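Local coordinates for mandelate racemase/muconate lactonizing enzyme, C-terminal domain protein (PDB 4DWD) that binds magnesium and, as a member of the mandelate racemase/muconate lactonizing enzyme family, probably acts as a hydro-lyase, at residues B[101-106]-B[112-117]; B[308-313]-B[347-352]. All coordinates share one frame; numbering follows the deposited sequence.

Interaction 1. Residues B[101-106]-B[112-117]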
# COMPACT_ATOMS: atom_id res chain seq x y z
N ALA B 101 28.59 31.13 7.78
CA ALA B 101 29.78 31.90 8.11
C ALA B 101 31.07 31.21 7.63
O ALA B 101 31.98 31.90 7.14
CB ALA B 101 29.83 32.17 9.61
N LEU B 102 31.14 29.89 7.77
CA LEU B 102 32.32 29.15 7.33
C LEU B 102 32.46 29.14 5.82
O LEU B 102 33.56 29.20 5.30
CB LEU B 102 32.37 27.73 7.91
CG LEU B 102 32.60 27.70 9.43
CD1 LEU B 102 32.52 26.28 9.98
CD2 LEU B 102 33.92 28.37 9.83
N TRP B 103 31.33 29.09 5.11
CA TRP B 103 31.34 29.24 3.65
C TRP B 103 31.80 30.60 3.20
O TRP B 103 32.51 30.74 2.20
CB TRP B 103 29.95 28.94 3.08
CG TRP B 103 29.80 27.51 2.66
CD1 TRP B 103 29.11 26.49 3.31
CD2 TRP B 103 30.34 26.88 1.45
NE1 TRP B 103 29.19 25.31 2.61
CE2 TRP B 103 29.92 25.48 1.49
CE3 TRP B 103 31.13 27.32 0.39
CZ2 TRP B 103 30.27 24.57 0.48
CZ3 TRP B 103 31.48 26.40 -0.60
CH2 TRP B 103 31.05 25.06 -0.56
N ASP B 104 31.37 31.64 3.92
CA ASP B 104 31.83 33.01 3.62
C ASP B 104 33.36 33.09 3.80
O ASP B 104 34.09 33.57 2.91
CB ASP B 104 31.09 34.00 4.54
CG ASP B 104 31.24 35.45 4.11
OD1 ASP B 104 31.48 35.74 2.91
OD2 ASP B 104 31.07 36.32 4.99
N LEU B 105 33.85 32.56 4.92
CA LEU B 105 35.30 32.50 5.16
C LEU B 105 36.04 31.70 4.09
O LEU B 105 37.10 32.11 3.61
CB LEU B 105 35.65 31.95 6.54
CG LEU B 105 35.65 32.91 7.72
CD1 LEU B 105 35.81 32.14 9.02
CD2 LEU B 105 36.73 33.97 7.56
N LYS B 106 35.47 30.55 3.73
CA LYS B 106 36.06 29.70 2.70
C LYS B 106 36.19 30.43 1.36
O LYS B 106 37.23 30.35 0.70
CB LYS B 106 35.23 28.41 2.57
CG LYS B 106 35.67 27.51 1.44
CD LYS B 106 34.83 26.26 1.40
CE LYS B 106 35.12 25.47 0.14
NZ LYS B 106 34.35 24.20 0.11
N GLN B 112 37.06 33.13 -4.19
CA GLN B 112 35.97 32.80 -5.11
C GLN B 112 34.62 33.10 -4.48
O GLN B 112 34.44 32.87 -3.28
CB GLN B 112 36.00 31.32 -5.48
CG GLN B 112 37.22 30.88 -6.28
CD GLN B 112 37.27 31.50 -7.67
OE1 GLN B 112 36.23 31.84 -8.25
NE2 GLN B 112 38.47 31.63 -8.22
N PRO B 113 33.67 33.60 -5.29
CA PRO B 113 32.29 33.65 -4.79
C PRO B 113 31.79 32.24 -4.51
O PRO B 113 32.20 31.28 -5.16
CB PRO B 113 31.51 34.25 -5.97
CG PRO B 113 32.34 33.98 -7.18
CD PRO B 113 33.77 33.98 -6.71
N ILE B 114 30.89 32.11 -3.54
CA ILE B 114 30.39 30.80 -3.15
C ILE B 114 29.81 30.02 -4.34
O ILE B 114 30.09 28.83 -4.46
CB ILE B 114 29.42 30.92 -1.96
CG1 ILE B 114 30.24 31.24 -0.70
CG2 ILE B 114 28.61 29.64 -1.76
CD1 ILE B 114 29.42 31.81 0.44
N TYR B 115 29.06 30.66 -5.24
CA TYR B 115 28.47 29.90 -6.35
C TYR B 115 29.52 29.25 -7.27
O TYR B 115 29.25 28.21 -7.86
CB TYR B 115 27.49 30.75 -7.17
CG TYR B 115 28.10 31.88 -7.98
CD1 TYR B 115 28.65 31.66 -9.25
CD2 TYR B 115 28.10 33.19 -7.49
CE1 TYR B 115 29.19 32.70 -9.99
CE2 TYR B 115 28.63 34.24 -8.22
CZ TYR B 115 29.17 33.99 -9.47
OH TYR B 115 29.70 35.04 -10.18
N LYS B 116 30.69 29.87 -7.38
CA LYS B 116 31.78 29.28 -8.16
C LYS B 116 32.25 28.01 -7.47
O LYS B 116 32.40 26.97 -8.11
CB LYS B 116 32.92 30.27 -8.38
CG LYS B 116 32.62 31.30 -9.46
CD LYS B 116 32.83 30.70 -10.83
CE LYS B 116 32.44 31.66 -11.94
NZ LYS B 116 32.67 31.05 -13.28
N LEU B 117 32.42 28.09 -6.15
CA LEU B 117 32.82 26.92 -5.35
C LEU B 117 31.79 25.79 -5.39
O LEU B 117 32.15 24.62 -5.30
CB LEU B 117 33.14 27.32 -3.91
CG LEU B 117 34.34 28.28 -3.79
CD1 LEU B 117 34.52 28.69 -2.34
CD2 LEU B 117 35.64 27.71 -4.35
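Ile114 and Trp103 form the tight half of this contact. The CG1–CD1 arm of Ile114 lies against the backbone of helix 90-110, with CG1 3.7 Å from Trp103 O and CD1 3.9 Å from Trp103 CB. The other branch is turned to the indole: with CG1 anti to the carbonyl carbon (chi1 -73°), CG2 stands anti to the backbone N and meets Trp103 CE3 obliquely at 4.0 Å. Further round the ring, Leu117 comes in at the edge, its CB near the indole plane and 3.8 Å from Trp103 CZ3. With an alanine at Ile114 both branches are lost, which would probably open a gap between the two helices beside Trp103 and take away one support of the indole. In the N-terminal capping domain of the enolase superfamily, the two segments belong to the late part of helix 90-110 and to the short helix 114-117 with the loop before it, Pro113 being its N-cap. The connection brings the short helix alongside the long one. Trp103 NE1 is hydrogen-bonded to Thr279 OG1 on helix 277-291, so the same indole also ties this pair to the barrel domain. The looser half faces the second subunit. Lys106, fully extended, lays CD 3.8 Å above one indole face toward the rim, while its CE only grazes Leu117 CD1 at 4.1 Å. Its NZ is hydrogen-bonded to Leu117 O of the second subunit. The partly exposed Lys116 makes salt bridges with Glu67 and Asp70 of that subunit.

Interaction 2. Residues B[308-313]-B[347-352]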
# COMPACT_ATOMS: atom_id res chain seq x y z
N ALA B 308 23.09 33.97 1.14
CA ALA B 308 23.28 32.52 1.12
C ALA B 308 22.28 31.84 0.19
O ALA B 308 22.64 30.99 -0.63
CB ALA B 308 23.16 31.95 2.53
N ASN B 309 21.02 32.26 0.31
CA ASN B 309 19.93 31.73 -0.51
C ASN B 309 20.19 31.90 -2.00
O ASN B 309 20.05 30.95 -2.77
CB ASN B 309 18.61 32.39 -0.08
CG ASN B 309 17.37 31.68 -0.62
OD1 ASN B 309 17.27 30.46 -0.58
ND2 ASN B 309 16.40 32.46 -1.10
N ILE B 310 20.57 33.11 -2.42
CA ILE B 310 20.81 33.33 -3.86
C ILE B 310 22.07 32.62 -4.41
O ILE B 310 22.08 32.18 -5.55
CB ILE B 310 20.71 34.81 -4.30
CG1 ILE B 310 21.84 35.65 -3.69
CG2 ILE B 310 19.31 35.37 -4.01
CD1 ILE B 310 21.91 37.06 -4.25
N HIS B 311 23.12 32.46 -3.60
CA HIS B 311 24.24 31.63 -4.07
C HIS B 311 23.76 30.22 -4.36
O HIS B 311 24.08 29.65 -5.40
CB HIS B 311 25.39 31.61 -3.08
CG HIS B 311 26.28 32.83 -3.16
ND1 HIS B 311 27.33 32.90 -4.02
CD2 HIS B 311 26.25 34.05 -2.48
CE1 HIS B 311 27.94 34.10 -3.88
NE2 HIS B 311 27.28 34.80 -2.94
N VAL B 312 23.01 29.63 -3.44
CA VAL B 312 22.49 28.28 -3.66
C VAL B 312 21.53 28.24 -4.85
O VAL B 312 21.64 27.38 -5.70
CB VAL B 312 21.82 27.71 -2.39
CG1 VAL B 312 20.98 26.47 -2.69
CG2 VAL B 312 22.88 27.39 -1.34
N LEU B 313 20.60 29.18 -4.92
CA LEU B 313 19.62 29.14 -6.03
C LEU B 313 20.22 29.39 -7.42
O LEU B 313 19.68 28.92 -8.42
CB LEU B 313 18.43 30.06 -5.75
CG LEU B 313 17.53 29.47 -4.65
CD1 LEU B 313 16.51 30.49 -4.18
CD2 LEU B 313 16.85 28.19 -5.11
N PHE B 347 17.30 39.92 -8.78
CA PHE B 347 18.46 40.10 -7.90
C PHE B 347 19.71 39.85 -8.72
O PHE B 347 19.84 38.81 -9.37
CB PHE B 347 18.41 39.10 -6.74
CG PHE B 347 17.24 39.31 -5.82
CD1 PHE B 347 17.12 40.48 -5.09
CD2 PHE B 347 16.27 38.32 -5.68
CE1 PHE B 347 16.04 40.68 -4.24
CE2 PHE B 347 15.19 38.50 -4.82
CZ PHE B 347 15.07 39.69 -4.10
N ALA B 348 20.63 40.81 -8.69
CA ALA B 348 21.91 40.67 -9.38
C ALA B 348 22.96 40.09 -8.45
O ALA B 348 23.37 40.74 -7.48
CB ALA B 348 22.37 42.02 -9.94
N LEU B 349 23.39 38.87 -8.74
CA LEU B 349 24.42 38.20 -7.95
C LEU B 349 25.81 38.56 -8.49
O LEU B 349 26.12 38.26 -9.64
CB LEU B 349 24.20 36.68 -7.98
CG LEU B 349 25.17 35.76 -7.23
CD1 LEU B 349 25.29 36.16 -5.77
CD2 LEU B 349 24.65 34.34 -7.36
N GLY B 350 26.61 39.21 -7.66
CA GLY B 350 27.95 39.65 -8.05
C GLY B 350 29.01 38.60 -7.80
O GLY B 350 28.72 37.52 -7.29
N ASP B 351 30.26 38.92 -8.14
CA ASP B 351 31.34 37.93 -8.10
C ASP B 351 32.37 38.12 -6.96
O ASP B 351 33.46 37.55 -7.01
CB ASP B 351 32.04 37.82 -9.47
CG ASP B 351 32.77 39.10 -9.88
OD1 ASP B 351 32.78 40.09 -9.12
OD2 ASP B 351 33.37 39.11 -10.98
N ALA B 352 32.02 38.90 -5.94
CA ALA B 352 32.91 39.08 -4.78
C ALA B 352 33.13 37.75 -4.07
O ALA B 352 32.23 36.90 -4.02
CB ALA B 352 32.33 40.11 -3.81
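Leu349 carries most of the contact between residues 347-352 and helix 304-314; its CD1 serves two partners, while CD2 packs on the helix backbone. The apolar part is methyl to methyl: Leu349 CD1 lies 3.8 Å from Ile310 CD1, the side chains alongside each other with their ends running opposite ways. Leu349 CD2 rests 3.8 Å from Ile310 O. The second kind is CH-pi. With CG anti to the backbone N (chi1 180°), the leucine sends CD1 over one face of the His311 imidazole, 3.9 Å from the ring centroid and 17° off its normal, displaced toward the rim. The polar needs of this ring are met elsewhere: His311 NE2 is hydrogen-bonded to Leu355 O, and ND1 too has a polar partner outside the two segments; two such bonds probably fix the ring's rotation. In the fold, the contact joins a helix of the modified TIM barrel to the end of strand 346-348, which pairs antiparallel with strand 125-132; the backbone of Leu349 prolongs that pairing through Thr124. No polar bond links the segments, so the contact probably rests on dispersion, CH-pi attraction and burial of the leucine.

How the interactions relate
Interactions 1 and 2 touch although their centres are 11 Å apart. His311 is the pivot: its ND1 lies 3.1 Å from Tyr115 N, a probable hydrogen bond, so the imidazole that carries Leu349 on one face also meets the first turn of the short helix 114-117. Around this point the segments pack closely, with Tyr115 CE2 3.4 Å from Gly350 O and Pro113 CB 3.4 Å from Ala352 O. Interaction 2 lies away from the metal-binding residues Asp197, Glu223 and Glu249. Interaction 1 comes nearer a calcium site seen in a structure of this protein but not occupied in this chain, with the side chain of Asp104 about 7 Å from that of Val359.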